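Local coordinates for protein valine-pyruvate aminotransferase (Salmonella typhimurium, PDB 3G7Q) that transfers the amino group of valine to pyruvate with pyridoxal 5'-phosphate as cofactor, probably serving the biosynthesis of alanine, at residues Met21-Asp26 / Leu355-Leu360; Pro189-Gly194 / Cys387-Tyr392; Pro227-Ser232 / Pro309-Arg314; Arg323-Glu328 / Lys398-Val403; Lys361-Leu366 / Leu406-Glu411. All coordinates share one frame; numbering follows the deposited sequence. Where two conformers were deposited one is given.

Contact 1: residues Met21-Asp26 / Leu355-Leu360; sequences MEDLND and LLYQRL
Asp23 OD2 is gripped by two groups, the hydroxyl of Tyr357 and water 1. The phenol bond is the shorter: Tyr357 OH donates to Asp23 OD2 at 2.6 Å. It takes the anti lone pair of that oxygen, the one turned from the other carboxylate oxygen. Water 1 donates to Asp23 OD2 at 2.7 Å, and the two donors subtend about 121° at the acceptor. The same water accepts from Gln358 NE2 at 2.9 Å, so one carboxylate oxygen serves two consecutive residues of helix 353-362, one directly and one through solvent.

The ring and the carboxylate lie nearly in one plane, 18° apart, with Asp23 OD2 at the ring's edge beyond the hydroxyl. Tyr357 sends its ring across the gap because CG stands anti to the backbone N (chi1 169°). The helices themselves remain well separated: the closest CA atoms, those of Asp23 and Gln358, are 10.3 Å apart, and the bridge is made by the short aspartate, the long reach of the tyrosine and a water, without close backbone packing. Leu24 and Tyr357 also both touch Leu366 of strand 365-366. A bound 1,2-ethanediol, probably from the crystallisation liquor, sits near Tyr357.

The pairing ties helix 17-25, near the start of the modelled chain, to helix 353-362, more than 320 residues later. Strand 34-35 running parallel to 365-366 makes a second, neighbouring connection, an N-terminal arm joined to the C-terminal part of a class I aminotransferase.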
# COMPACT_ATOMS: atom_id res chain seq x y z
N MSE A 21 -12.90 8.55 14.14
CA MSE A 21 -11.82 8.85 13.20
C MSE A 21 -11.79 10.35 12.88
O MSE A 21 -10.73 10.97 12.89
CB MSE A 21 -11.96 8.02 11.93
N GLU A 22 -12.96 10.94 12.62
CA GLU A 22 -13.05 12.37 12.35
C GLU A 22 -12.58 13.17 13.55
O GLU A 22 -11.84 14.14 13.40
CB GLU A 22 -14.49 12.79 12.04
CG GLU A 22 -15.01 12.30 10.70
CD GLU A 22 -16.50 12.56 10.52
OE1 GLU A 22 -17.09 13.33 11.32
OE2 GLU A 22 -17.09 11.99 9.58
N ASP A 23 -13.04 12.79 14.74
CA ASP A 23 -12.64 13.48 15.97
C ASP A 23 -11.14 13.34 16.19
O ASP A 23 -10.46 14.33 16.47
CB ASP A 23 -13.30 12.87 17.20
CG ASP A 23 -14.80 13.07 17.26
OD1 ASP A 23 -15.37 13.91 16.52
OD2 ASP A 23 -15.43 12.37 18.07
N LEU A 24 -10.65 12.10 16.07
CA LEU A 24 -9.22 11.79 16.32
C LEU A 24 -8.27 12.47 15.34
O LEU A 24 -7.06 12.53 15.59
CB LEU A 24 -8.96 10.27 16.39
CG LEU A 24 -9.46 9.49 17.62
CD1 LEU A 24 -9.19 7.99 17.47
CD2 LEU A 24 -8.85 10.02 18.93
N ASN A 25 -8.81 12.94 14.21
CA ASN A 25 -8.09 13.77 13.26
C ASN A 25 -8.50 15.20 13.61
O ASN A 25 -7.88 15.85 14.46
N ASP A 26 -9.59 15.65 13.01
CA ASP A 26 -10.13 16.99 13.20
C ASP A 26 -10.38 17.39 14.64
O ASP A 26 -9.64 18.21 15.20
N LEU A 355 -20.12 7.77 26.54
CA LEU A 355 -20.54 9.06 27.11
C LEU A 355 -19.35 9.80 27.73
O LEU A 355 -19.18 11.00 27.51
CB LEU A 355 -21.66 8.88 28.13
CG LEU A 355 -22.19 10.18 28.76
CD1 LEU A 355 -22.61 11.26 27.70
CD2 LEU A 355 -23.36 9.85 29.68
N LEU A 356 -18.54 9.09 28.49
CA LEU A 356 -17.32 9.68 29.05
C LEU A 356 -16.46 10.31 27.94
O LEU A 356 -15.98 11.43 28.07
CB LEU A 356 -16.51 8.64 29.79
CG LEU A 356 -15.38 9.21 30.65
CD1 LEU A 356 -15.88 10.16 31.78
CD2 LEU A 356 -14.52 8.05 31.23
N TYR A 357 -16.32 9.61 26.82
CA TYR A 357 -15.58 10.13 25.67
C TYR A 357 -16.08 11.50 25.22
O TYR A 357 -15.29 12.39 24.90
CB TYR A 357 -15.68 9.14 24.49
CG TYR A 357 -15.17 9.72 23.17
CD1 TYR A 357 -16.00 10.42 22.31
CD2 TYR A 357 -13.86 9.52 22.78
CE1 TYR A 357 -15.52 10.93 21.10
CE2 TYR A 357 -13.37 10.05 21.59
CZ TYR A 357 -14.21 10.73 20.76
OH TYR A 357 -13.70 11.22 19.58
N GLN A 358 -17.40 11.67 25.14
CA GLN A 358 -17.98 12.95 24.72
C GLN A 358 -17.63 14.05 25.73
O GLN A 358 -17.34 15.19 25.37
CB GLN A 358 -19.50 12.85 24.56
CG GLN A 358 -19.93 11.91 23.42
CD GLN A 358 -19.46 12.39 22.06
OE1 GLN A 358 -19.40 13.60 21.81
NE2 GLN A 358 -19.13 11.46 21.17
N ARG A 359 -17.70 13.71 27.01
CA ARG A 359 -17.40 14.67 28.07
C ARG A 359 -15.93 15.10 28.08
O ARG A 359 -15.63 16.28 28.33
CB ARG A 359 -17.80 14.10 29.42
CG ARG A 359 -19.30 14.01 29.53
CD ARG A 359 -19.73 13.49 30.84
NE ARG A 359 -21.19 13.39 30.92
CZ ARG A 359 -21.82 12.96 32.00
NH1 ARG A 359 -21.13 12.63 33.07
NH2 ARG A 359 -23.15 12.89 32.00
N LEU A 360 -15.05 14.14 27.84
CA LEU A 360 -13.61 14.40 27.72
C LEU A 360 -13.33 15.26 26.48
O LEU A 360 -12.61 16.24 26.53
CB LEU A 360 -12.87 13.10 27.63
CG LEU A 360 -12.85 12.21 28.88
CD1 LEU A 360 -12.22 10.83 28.61
CD2 LEU A 360 -12.09 12.91 29.98
O HOH W 1 -18.04 12.14 18.54

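Contact 2: residues Pro189-Gly194 / Cys387-Tyr392; sequences PTNPTG and CMRMNY
Asn191 reaches Arg389 through its amide oxygen. Arg389 NH1 donates to Asn191 OD1 at 3.0 Å, in the carbonyl plane and on a lone pair. The bond is bent (N-H...O angle 138°), OD1 lies tilted from the guanidinium plane, and the amide and guanidinium planes stand 50° apart. The amide is carried to the arginine by a first torsion that sets CG anti to the backbone N (chi1 170°). The turn Asn-Pro-Thr-Gly that begins here is a signature of class I aminotransferases; in relatives its asparagine lies at the cofactor, and an arginine on a strand of the C-terminal part receives the substrate carboxylate. The pairing of Asn191 with Arg389 is consistent with that arrangement.

Pro192 follows through a cis peptide bond and packs on the aliphatic part of the same arginine, Pro192 CB lying 3.4 Å from Arg389 CD. The arginine chain bends at its third torsion, so that its methylenes lie on the proline while NH1 reaches back to Asn191. Pro192 O is buried here without a hydrogen-bonding partner in the model. Gly194 closes the turn, its N donating to Thr190 O at 2.8 Å. Arg389 NH2 has a further partner in Gly37 O.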
# COMPACT_ATOMS: atom_id res chain seq x y z
N PRO A 189 3.18 -8.31 21.89
CA PRO A 189 2.20 -7.69 22.80
C PRO A 189 1.03 -7.10 22.04
O PRO A 189 1.12 -6.83 20.83
CB PRO A 189 2.96 -6.56 23.48
CG PRO A 189 4.44 -6.86 23.22
CD PRO A 189 4.47 -7.60 21.92
N THR A 190 -0.06 -6.88 22.76
CA THR A 190 -1.31 -6.47 22.14
C THR A 190 -1.66 -4.99 22.21
O THR A 190 -1.46 -4.35 23.24
CB THR A 190 -2.46 -7.24 22.83
OG1 THR A 190 -2.25 -8.65 22.68
CG2 THR A 190 -3.85 -6.85 22.27
N ASN A 191 -2.12 -4.47 21.08
CA ASN A 191 -2.83 -3.19 21.01
C ASN A 191 -4.30 -3.70 21.12
O ASN A 191 -4.77 -4.42 20.23
CB ASN A 191 -2.53 -2.50 19.69
CG ASN A 191 -3.40 -1.28 19.41
OD1 ASN A 191 -4.36 -0.96 20.16
ND2 ASN A 191 -3.11 -0.59 18.27
N PRO A 192 -5.10 -3.19 22.07
CA PRO A 192 -4.97 -2.02 22.95
C PRO A 192 -4.59 -2.17 24.41
O PRO A 192 -4.49 -1.16 25.10
CB PRO A 192 -6.42 -1.49 22.91
CG PRO A 192 -7.23 -2.75 23.04
CD PRO A 192 -6.46 -3.78 22.19
N THR A 193 -4.36 -3.38 24.86
CA THR A 193 -4.17 -3.66 26.29
C THR A 193 -2.77 -3.68 26.83
O THR A 193 -2.56 -3.54 28.04
CB THR A 193 -4.75 -5.05 26.58
OG1 THR A 193 -4.16 -6.01 25.69
CG2 THR A 193 -6.28 -5.08 26.35
N GLY A 194 -1.80 -3.90 25.95
CA GLY A 194 -0.44 -4.16 26.35
C GLY A 194 -0.31 -5.60 26.86
O GLY A 194 0.73 -5.97 27.46
N CYS A 387 -14.26 0.56 29.53
CA CYS A 387 -12.83 0.67 29.25
C CYS A 387 -12.52 1.74 28.22
O CYS A 387 -13.38 2.12 27.41
CB CYS A 387 -12.27 -0.65 28.73
SG CYS A 387 -12.43 -2.09 29.81
N MSE A 388 -11.29 2.23 28.26
CA MSE A 388 -10.77 3.16 27.27
C MSE A 388 -9.31 2.88 27.02
O MSE A 388 -8.60 2.40 27.90
CB MSE A 388 -10.89 4.61 27.72
CG MSE A 388 -12.33 5.06 27.96
SE MSE A 388 -12.51 7.01 27.97
CE MSE A 388 -12.47 6.88 26.11
N ARG A 389 -8.85 3.19 25.81
CA ARG A 389 -7.44 3.08 25.50
C ARG A 389 -6.80 4.47 25.43
O ARG A 389 -7.36 5.39 24.83
CB ARG A 389 -7.23 2.43 24.14
CG ARG A 389 -5.77 2.07 23.83
CD ARG A 389 -5.57 1.73 22.33
NE ARG A 389 -5.51 2.92 21.47
CZ ARG A 389 -5.44 2.88 20.14
NH1 ARG A 389 -5.43 1.73 19.49
NH2 ARG A 389 -5.40 4.02 19.44
N MSE A 390 -5.61 4.59 26.01
CA MSE A 390 -4.79 5.79 25.86
C MSE A 390 -3.39 5.40 25.41
O MSE A 390 -2.95 4.25 25.61
CB MSE A 390 -4.70 6.59 27.16
CG MSE A 390 -4.13 5.85 28.33
SE MSE A 390 -3.73 7.16 29.78
CE MSE A 390 -2.09 7.87 29.13
N ASN A 391 -2.68 6.36 24.82
CA ASN A 391 -1.30 6.22 24.37
C ASN A 391 -0.44 6.91 25.42
O ASN A 391 -0.71 8.06 25.75
CB ASN A 391 -1.15 6.86 22.99
CG ASN A 391 0.24 6.69 22.40
OD1 ASN A 391 1.24 6.85 23.10
ND2 ASN A 391 0.30 6.41 21.08
N TYR A 392 0.54 6.20 26.00
CA TYR A 392 1.37 6.80 27.10
C TYR A 392 2.64 7.52 26.63
O TYR A 392 3.44 7.96 27.47
CB TYR A 392 1.72 5.73 28.15
CG TYR A 392 2.62 4.60 27.70
CD1 TYR A 392 4.01 4.77 27.62
CD2 TYR A 392 2.10 3.35 27.40
CE1 TYR A 392 4.84 3.76 27.20
CE2 TYR A 392 2.93 2.31 27.03
CZ TYR A 392 4.29 2.53 26.91
OH TYR A 392 5.12 1.50 26.50

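Contact 3: residues Pro227-Ser232 / Pro309-Arg314; sequences PGIIFS and PFYYQR
Apolar packing begins with Ile229 against the Tyr311 ring. The branch through CG1 does most of the touching: Ile229 CD1 comes within 3.6 Å of Tyr311 CE2. The other branch, CG2, lies 3.9 Å from Tyr311 CB, so CG2 meets the root of the tyrosine and CD1 the ring further out, the two side chains meeting at a slant. Phe231 adds a second hydrophobic touch, meeting Tyr311 CB at the edge of its own ring, with Phe231 CZ 3.8 Å from that carbon.

Aromatic contact is made between Phe231 and Tyr312. Their ring centroids are 5.6 Å apart and the planes are inclined at 51°, a slanted pair. The phenyl also meets the helix backbone: Tyr312 CA makes a CH-pi contact with it, 4.2 Å from the Phe231 centroid and 30° off the ring normal. The tyrosines diverge by their first torsions, CG of Tyr312 standing anti to its N and CG of Tyr311 anti to its carbonyl carbon; Phe231 fits between their roots. Ile229 is itself the centre of an inverse gamma turn.

Polar bonding leads away from the interface, as Tyr311 OH is paired with Ala42 N. No hydrogen bond joins the two segments, so within them the attachment of the loop between strands 216-219 and 242-247 to helix 299-325 rests on apolar and aromatic packing.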
# COMPACT_ATOMS: atom_id res chain seq x y z
N PRO A 227 10.33 -4.21 17.18
CA PRO A 227 11.08 -3.18 17.91
C PRO A 227 11.39 -3.46 19.37
O PRO A 227 12.07 -2.66 20.02
CB PRO A 227 10.16 -1.97 17.78
CG PRO A 227 8.80 -2.58 17.87
CD PRO A 227 8.91 -3.86 17.07
N GLY A 228 10.93 -4.58 19.90
CA GLY A 228 11.29 -4.96 21.27
C GLY A 228 10.61 -4.17 22.37
O GLY A 228 11.13 -4.09 23.47
N ILE A 229 9.43 -3.64 22.09
CA ILE A 229 8.65 -2.90 23.10
C ILE A 229 7.82 -3.92 23.90
O ILE A 229 6.56 -3.98 23.77
CB ILE A 229 7.79 -1.80 22.46
CG1 ILE A 229 8.62 -0.89 21.53
CG2 ILE A 229 7.12 -0.93 23.60
CD1 ILE A 229 7.85 0.04 20.63
N ILE A 230 8.52 -4.68 24.71
CA ILE A 230 7.95 -5.73 25.54
C ILE A 230 8.65 -5.73 26.87
O ILE A 230 9.90 -5.69 26.93
CB ILE A 230 8.01 -7.10 24.80
CG1 ILE A 230 7.32 -8.18 25.62
CG2 ILE A 230 9.49 -7.47 24.48
CD1 ILE A 230 7.06 -9.47 24.84
N PHE A 231 7.86 -5.78 27.94
CA PHE A 231 8.36 -5.68 29.30
C PHE A 231 8.14 -6.95 30.13
O PHE A 231 8.27 -6.94 31.36
CB PHE A 231 7.67 -4.50 29.99
CG PHE A 231 7.52 -3.27 29.10
CD1 PHE A 231 8.61 -2.72 28.45
CD2 PHE A 231 6.29 -2.66 28.94
CE1 PHE A 231 8.48 -1.62 27.66
CE2 PHE A 231 6.16 -1.56 28.15
CZ PHE A 231 7.22 -1.05 27.49
N SER A 232 7.69 -8.01 29.50
CA SER A 232 7.42 -9.23 30.20
C SER A 232 8.11 -10.35 29.50
O SER A 232 8.62 -10.17 28.39
CB SER A 232 5.92 -9.50 30.17
OG SER A 232 5.56 -9.64 28.80
N PRO A 309 14.06 0.30 26.90
CA PRO A 309 14.15 1.06 28.16
C PRO A 309 13.44 2.40 28.18
O PRO A 309 12.98 2.85 29.24
CB PRO A 309 15.66 1.26 28.36
CG PRO A 309 16.31 0.46 27.36
CD PRO A 309 15.39 0.07 26.30
N PHE A 310 13.41 3.08 27.04
CA PHE A 310 12.70 4.34 26.92
C PHE A 310 11.23 4.14 27.24
O PHE A 310 10.67 4.88 28.05
CB PHE A 310 12.83 4.93 25.51
CG PHE A 310 12.00 6.18 25.30
CD1 PHE A 310 10.67 6.10 24.92
CD2 PHE A 310 12.57 7.42 25.48
CE1 PHE A 310 9.92 7.28 24.74
CE2 PHE A 310 11.84 8.56 25.31
CZ PHE A 310 10.52 8.49 24.94
N TYR A 311 10.57 3.18 26.59
CA TYR A 311 9.15 2.96 26.82
C TYR A 311 8.87 2.41 28.21
O TYR A 311 7.86 2.72 28.79
CB TYR A 311 8.58 2.02 25.76
CG TYR A 311 8.42 2.67 24.38
CD1 TYR A 311 7.35 3.49 24.11
CD2 TYR A 311 9.34 2.44 23.36
CE1 TYR A 311 7.19 4.05 22.89
CE2 TYR A 311 9.18 3.02 22.10
CZ TYR A 311 8.12 3.83 21.88
OH TYR A 311 7.90 4.42 20.65
N TYR A 312 9.75 1.56 28.73
CA TYR A 312 9.54 1.00 30.07
C TYR A 312 9.53 2.13 31.11
O TYR A 312 8.64 2.20 31.98
CB TYR A 312 10.60 -0.03 30.36
CG TYR A 312 10.43 -0.67 31.72
CD1 TYR A 312 9.34 -1.48 31.98
CD2 TYR A 312 11.35 -0.46 32.70
CE1 TYR A 312 9.18 -2.08 33.24
CE2 TYR A 312 11.20 -1.05 33.95
CZ TYR A 312 10.11 -1.86 34.19
OH TYR A 312 9.99 -2.45 35.44
N GLN A 313 10.45 3.06 30.97
CA GLN A 313 10.46 4.17 31.91
C GLN A 313 9.23 5.04 31.76
O GLN A 313 8.66 5.52 32.77
CB GLN A 313 11.66 5.05 31.67
CG GLN A 313 11.85 6.04 32.79
CD GLN A 313 12.58 7.26 32.35
OE1 GLN A 313 13.77 7.44 32.64
NE2 GLN A 313 11.87 8.13 31.62
N ARG A 314 8.85 5.28 30.52
CA ARG A 314 7.71 6.13 30.23
C ARG A 314 6.39 5.52 30.71
O ARG A 314 5.53 6.23 31.22
CB ARG A 314 7.69 6.50 28.74
CG ARG A 314 6.85 7.72 28.39
CD ARG A 314 7.39 9.00 29.13
NE ARG A 314 8.66 9.50 28.61
CZ ARG A 314 8.78 10.34 27.57
NH1 ARG A 314 7.72 10.77 26.90
NH2 ARG A 314 9.97 10.75 27.19

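Contact 4: residues Arg323-Glu328 / Lys398-Val403; sequences RRYLSE and KIEAGV
Two flat groups, the Tyr325 ring and the Arg324 guanidinium, meet the Glu400 carboxylate with their edges. Glu400 OE2 lies near the ring plane beyond the phenol, and Glu400 OE1 lies in the guanidinium plane. The carboxylate is turned steeply against both, its plane 74° from that of the ring and 60° from the guanidinium. The salt bridge is end-on and bidentate: Arg324 NH2 donates to Glu400 OE1 at 2.9 Å, almost straight at 177°, and Arg324 NH1 to Glu400 OE2 at 3.0 Å. Both nitrogens come from above the carboxylate plane. Tyr325 OH, at 2.7 Å, instead uses the anti lone pair of Glu400 OE2, which thus accepts from two donors of different kinds.

This cluster sits near the C-terminal end of helix 299-325, against helix 396-416, two long helices packed together in the C-terminal part of the aminotransferase fold. Glu400 spans the gap with an extended chain whose CG is anti to the backbone N.

One turn further along helix 396-416, Val403 supplies the apolar part of the contact, with its CG1 3.6 Å from Tyr325 CD2 and also against the tyrosine CB. The tyrosine is therefore contacted at both ends, by a methyl near its root and by a carboxylate at its hydroxyl, which probably limits its movement. Arg323 leaves its helix away from helix 396-416, and its NH1 donates to Leu326 O at 2.9 Å and also pairs with Cys331 O.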
# COMPACT_ATOMS: atom_id res chain seq x y z
N ARG A 323 -1.97 7.20 39.06
CA ARG A 323 -2.24 6.86 40.46
C ARG A 323 -2.26 8.06 41.42
O ARG A 323 -2.85 7.96 42.52
CB ARG A 323 -1.27 5.77 40.89
CG ARG A 323 -1.57 4.43 40.23
CD ARG A 323 -2.77 3.79 40.86
NE ARG A 323 -3.22 2.54 40.22
CZ ARG A 323 -4.39 2.30 39.64
NH1 ARG A 323 -5.35 3.23 39.60
NH2 ARG A 323 -4.62 1.09 39.14
N ARG A 324 -1.68 9.19 41.03
CA ARG A 324 -1.82 10.41 41.85
C ARG A 324 -3.24 10.92 41.81
O ARG A 324 -3.67 11.60 42.73
CB ARG A 324 -0.88 11.50 41.41
CG ARG A 324 0.55 11.20 41.86
CD ARG A 324 1.47 12.37 41.75
NE ARG A 324 1.96 12.59 40.41
CZ ARG A 324 1.66 13.63 39.64
NH1 ARG A 324 0.86 14.63 40.03
NH2 ARG A 324 2.21 13.68 38.44
N TYR A 325 -3.98 10.57 40.76
CA TYR A 325 -5.36 11.06 40.55
C TYR A 325 -6.45 10.04 40.71
O TYR A 325 -7.59 10.41 41.05
CB TYR A 325 -5.48 11.67 39.15
CG TYR A 325 -4.71 12.96 38.98
CD1 TYR A 325 -5.28 14.17 39.32
CD2 TYR A 325 -3.37 12.97 38.50
CE1 TYR A 325 -4.59 15.35 39.19
CE2 TYR A 325 -2.66 14.14 38.40
CZ TYR A 325 -3.29 15.34 38.72
OH TYR A 325 -2.63 16.55 38.61
N LEU A 326 -6.15 8.76 40.43
CA LEU A 326 -7.15 7.70 40.42
C LEU A 326 -6.62 6.43 41.06
O LEU A 326 -5.60 5.93 40.61
CB LEU A 326 -7.50 7.39 38.96
CG LEU A 326 -8.31 8.43 38.18
CD1 LEU A 326 -8.16 8.22 36.63
CD2 LEU A 326 -9.76 8.41 38.57
N SER A 327 -7.31 5.92 42.08
CA SER A 327 -6.93 4.65 42.72
C SER A 327 -7.61 3.49 42.02
O SER A 327 -8.36 3.68 41.08
CB SER A 327 -7.35 4.62 44.18
OG SER A 327 -8.73 4.39 44.31
N GLU A 328 -7.32 2.28 42.49
CA GLU A 328 -7.96 1.07 42.00
C GLU A 328 -9.48 1.08 42.16
O GLU A 328 -10.17 0.33 41.47
CB GLU A 328 -7.40 -0.18 42.69
CG GLU A 328 -7.85 -0.43 44.10
CD GLU A 328 -7.15 0.44 45.15
OE1 GLU A 328 -6.26 1.26 44.81
OE2 GLU A 328 -7.50 0.26 46.31
N LYS A 398 1.43 16.89 29.15
CA LYS A 398 0.19 16.64 28.41
C LYS A 398 -0.56 15.47 29.04
O LYS A 398 -1.76 15.53 29.22
CB LYS A 398 0.45 16.35 26.94
CG LYS A 398 0.88 17.59 26.15
CD LYS A 398 -0.27 18.56 25.97
N ILE A 399 0.17 14.42 29.39
CA ILE A 399 -0.41 13.27 30.09
C ILE A 399 -1.07 13.73 31.38
O ILE A 399 -2.25 13.43 31.61
CB ILE A 399 0.63 12.20 30.43
CG1 ILE A 399 1.22 11.55 29.15
CG2 ILE A 399 0.02 11.12 31.31
CD1 ILE A 399 0.29 10.71 28.38
N GLU A 400 -0.37 14.52 32.18
CA GLU A 400 -0.94 14.91 33.44
C GLU A 400 -2.17 15.79 33.28
O GLU A 400 -3.13 15.63 34.04
CB GLU A 400 0.08 15.62 34.31
CG GLU A 400 -0.56 15.97 35.64
CD GLU A 400 0.40 16.12 36.76
OE1 GLU A 400 1.61 15.88 36.57
OE2 GLU A 400 -0.09 16.45 37.86
N ALA A 401 -2.15 16.72 32.33
CA ALA A 401 -3.31 17.57 32.09
C ALA A 401 -4.51 16.71 31.67
O ALA A 401 -5.64 16.98 32.10
CB ALA A 401 -3.00 18.64 31.04
N GLY A 402 -4.28 15.71 30.82
CA GLY A 402 -5.36 14.80 30.38
C GLY A 402 -5.92 13.96 31.52
O GLY A 402 -7.14 13.78 31.66
N VAL A 403 -5.02 13.42 32.33
CA VAL A 403 -5.38 12.58 33.48
C VAL A 403 -6.15 13.38 34.52
O VAL A 403 -7.14 12.88 35.08
CB VAL A 403 -4.12 11.88 34.09
CG1 VAL A 403 -4.41 11.28 35.48
CG2 VAL A 403 -3.60 10.79 33.11

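Contact 5: residues Lys361-Leu366 / Leu406-Glu411; sequences KARGVL and LAEEIE
Arg363 and Glu408 cross at about a right angle, yet their flat groups are nearly coplanar, with guanidinium and carboxylate planes only 12° apart. The arginine faces a single oxygen end-on with two nitrogens: Arg363 NH1 and Arg363 NH2 each lie 2.8 Å from Glu408 OE1, which is approached nearly along its C-O axis. Both bonds are bent, near 144°, as expected when two nitrogens share one oxygen. Glu409 is oriented otherwise. It comes from the direction opposite to Arg363, and its carboxylate is turned 79° to the guanidinium, offering the anti lone pair of OE2 to Arg363 NH1 at 2.9 Å. The result is a salt-bridge network in which NH1 serves two carboxylates of consecutive residues; the positive charge probably eases the closeness of the two acids.

Arg363 stands just where helix 353-362 ends in a Schellman motif. Gly364, with positive phi, is the C-prime residue; its N donates to Lys361 O at 3.0 Å, and Val365 N reaches back to Leu360 O as the chain enters strand 365-366. The network thus fastens this helix end to the side of helix 396-416.

Reach comes from chain shape: Arg363 bends at its third torsion and Glu409 at its second, whereas Glu408 extends beyond CG. Water 2 donates to Glu408 OE2 at 2.7 Å and accepts only weakly from Arg363 NH2 at 3.4 Å.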
# COMPACT_ATOMS: atom_id res chain seq x y z
N LYS A 361 -13.92 14.87 25.36
CA LYS A 361 -13.75 15.60 24.11
C LYS A 361 -14.15 17.06 24.26
O LYS A 361 -13.45 17.95 23.77
CB LYS A 361 -14.58 14.94 23.00
CG LYS A 361 -14.45 15.65 21.65
CD LYS A 361 -14.96 14.78 20.52
CE LYS A 361 -16.42 14.95 20.29
NZ LYS A 361 -16.67 16.25 19.57
N ALA A 362 -15.26 17.31 24.94
CA ALA A 362 -15.73 18.69 25.16
C ALA A 362 -14.71 19.51 25.95
O ALA A 362 -14.73 20.73 25.89
CB ALA A 362 -17.08 18.69 25.89
N ARG A 363 -13.87 18.83 26.73
CA ARG A 363 -12.81 19.47 27.49
C ARG A 363 -11.42 19.34 26.87
O ARG A 363 -10.43 19.61 27.53
CB ARG A 363 -12.81 18.92 28.90
CG ARG A 363 -14.11 19.19 29.61
CD ARG A 363 -14.05 18.91 31.06
NE ARG A 363 -13.11 19.79 31.76
CZ ARG A 363 -12.66 19.57 32.99
NH1 ARG A 363 -13.04 18.49 33.66
NH2 ARG A 363 -11.79 20.40 33.53
N GLY A 364 -11.35 18.92 25.61
CA GLY A 364 -10.10 18.87 24.88
C GLY A 364 -9.23 17.66 25.05
O GLY A 364 -8.04 17.69 24.70
N VAL A 365 -9.81 16.57 25.56
CA VAL A 365 -9.08 15.33 25.81
C VAL A 365 -9.68 14.21 24.97
O VAL A 365 -10.89 13.97 25.00
CB VAL A 365 -9.12 14.94 27.31
CG1 VAL A 365 -8.41 13.62 27.56
CG2 VAL A 365 -8.53 16.04 28.19
N LEU A 366 -8.83 13.56 24.17
CA LEU A 366 -9.25 12.45 23.35
C LEU A 366 -8.57 11.13 23.76
O LEU A 366 -7.35 11.06 23.82
CB LEU A 366 -8.94 12.75 21.90
CG LEU A 366 -9.75 13.88 21.25
CD1 LEU A 366 -9.19 14.07 19.87
CD2 LEU A 366 -11.28 13.60 21.23
N LEU A 406 -9.56 13.69 33.12
CA LEU A 406 -10.16 12.36 33.23
C LEU A 406 -10.67 12.10 34.64
O LEU A 406 -11.81 11.69 34.83
CB LEU A 406 -9.17 11.26 32.81
CG LEU A 406 -9.61 9.79 33.00
CD1 LEU A 406 -10.83 9.43 32.17
CD2 LEU A 406 -8.44 8.79 32.73
N ALA A 407 -9.82 12.31 35.64
CA ALA A 407 -10.21 12.08 37.02
C ALA A 407 -11.38 12.96 37.42
O ALA A 407 -12.26 12.53 38.17
CB ALA A 407 -9.01 12.27 37.97
N GLU A 408 -11.40 14.21 36.96
CA GLU A 408 -12.55 15.07 37.26
C GLU A 408 -13.86 14.53 36.67
O GLU A 408 -14.89 14.59 37.32
CB GLU A 408 -12.30 16.49 36.74
CG GLU A 408 -11.26 17.26 37.55
CD GLU A 408 -10.87 18.57 36.92
OE1 GLU A 408 -11.46 18.94 35.91
OE2 GLU A 408 -9.97 19.24 37.46
N GLU A 409 -13.79 14.00 35.46
CA GLU A 409 -14.98 13.45 34.77
C GLU A 409 -15.43 12.12 35.37
O GLU A 409 -16.62 11.87 35.45
CB GLU A 409 -14.72 13.36 33.26
CG GLU A 409 -14.57 14.73 32.61
CD GLU A 409 -15.72 15.67 32.92
OE1 GLU A 409 -16.91 15.25 32.85
OE2 GLU A 409 -15.44 16.84 33.27
N ILE A 410 -14.48 11.28 35.79
CA ILE A 410 -14.80 10.05 36.49
C ILE A 410 -15.50 10.41 37.81
O ILE A 410 -16.55 9.86 38.13
CB ILE A 410 -13.57 9.17 36.74
CG1 ILE A 410 -12.97 8.61 35.43
CG2 ILE A 410 -13.88 8.01 37.70
CD1 ILE A 410 -13.88 7.72 34.63
N GLU A 411 -14.96 11.38 38.55
CA GLU A 411 -15.57 11.81 39.81
C GLU A 411 -16.96 12.35 39.55
O GLU A 411 -17.87 12.06 40.32
CB GLU A 411 -14.72 12.90 40.49
CG GLU A 411 -15.36 13.71 41.60
CD GLU A 411 -15.78 12.93 42.85
OE1 GLU A 411 -15.25 11.83 43.06
OE2 GLU A 411 -16.62 13.46 43.63
O HOH W 2 -9.44 21.37 35.86

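In the fold
Contact 2 is the buried one, its centre about 9 Å from that of the chain; contact 3, partly buried at about 14 Å, is intermediate, and contacts 1, 4 and 5 lie 22 to 26 Å out, also partly buried. Salt bridges occur in contacts 4 and 5, whereas contact 2 holds an arginine by an amide hydrogen bond and proline packing; contact 1 adds a phenol–carboxylate bond with a water, and contact 3 is apolar. Contacts 1 and 5 share helix 353-362, contacts 4 and 5 helix 396-416, and contacts 3 and 4 helix 299-325. From strand 387-391 the packing runs outward: Met388 packs on Leu356 and Leu360, and Met390 on Ile399. Tyr392 meets Phe231, joining contacts 2 and 3.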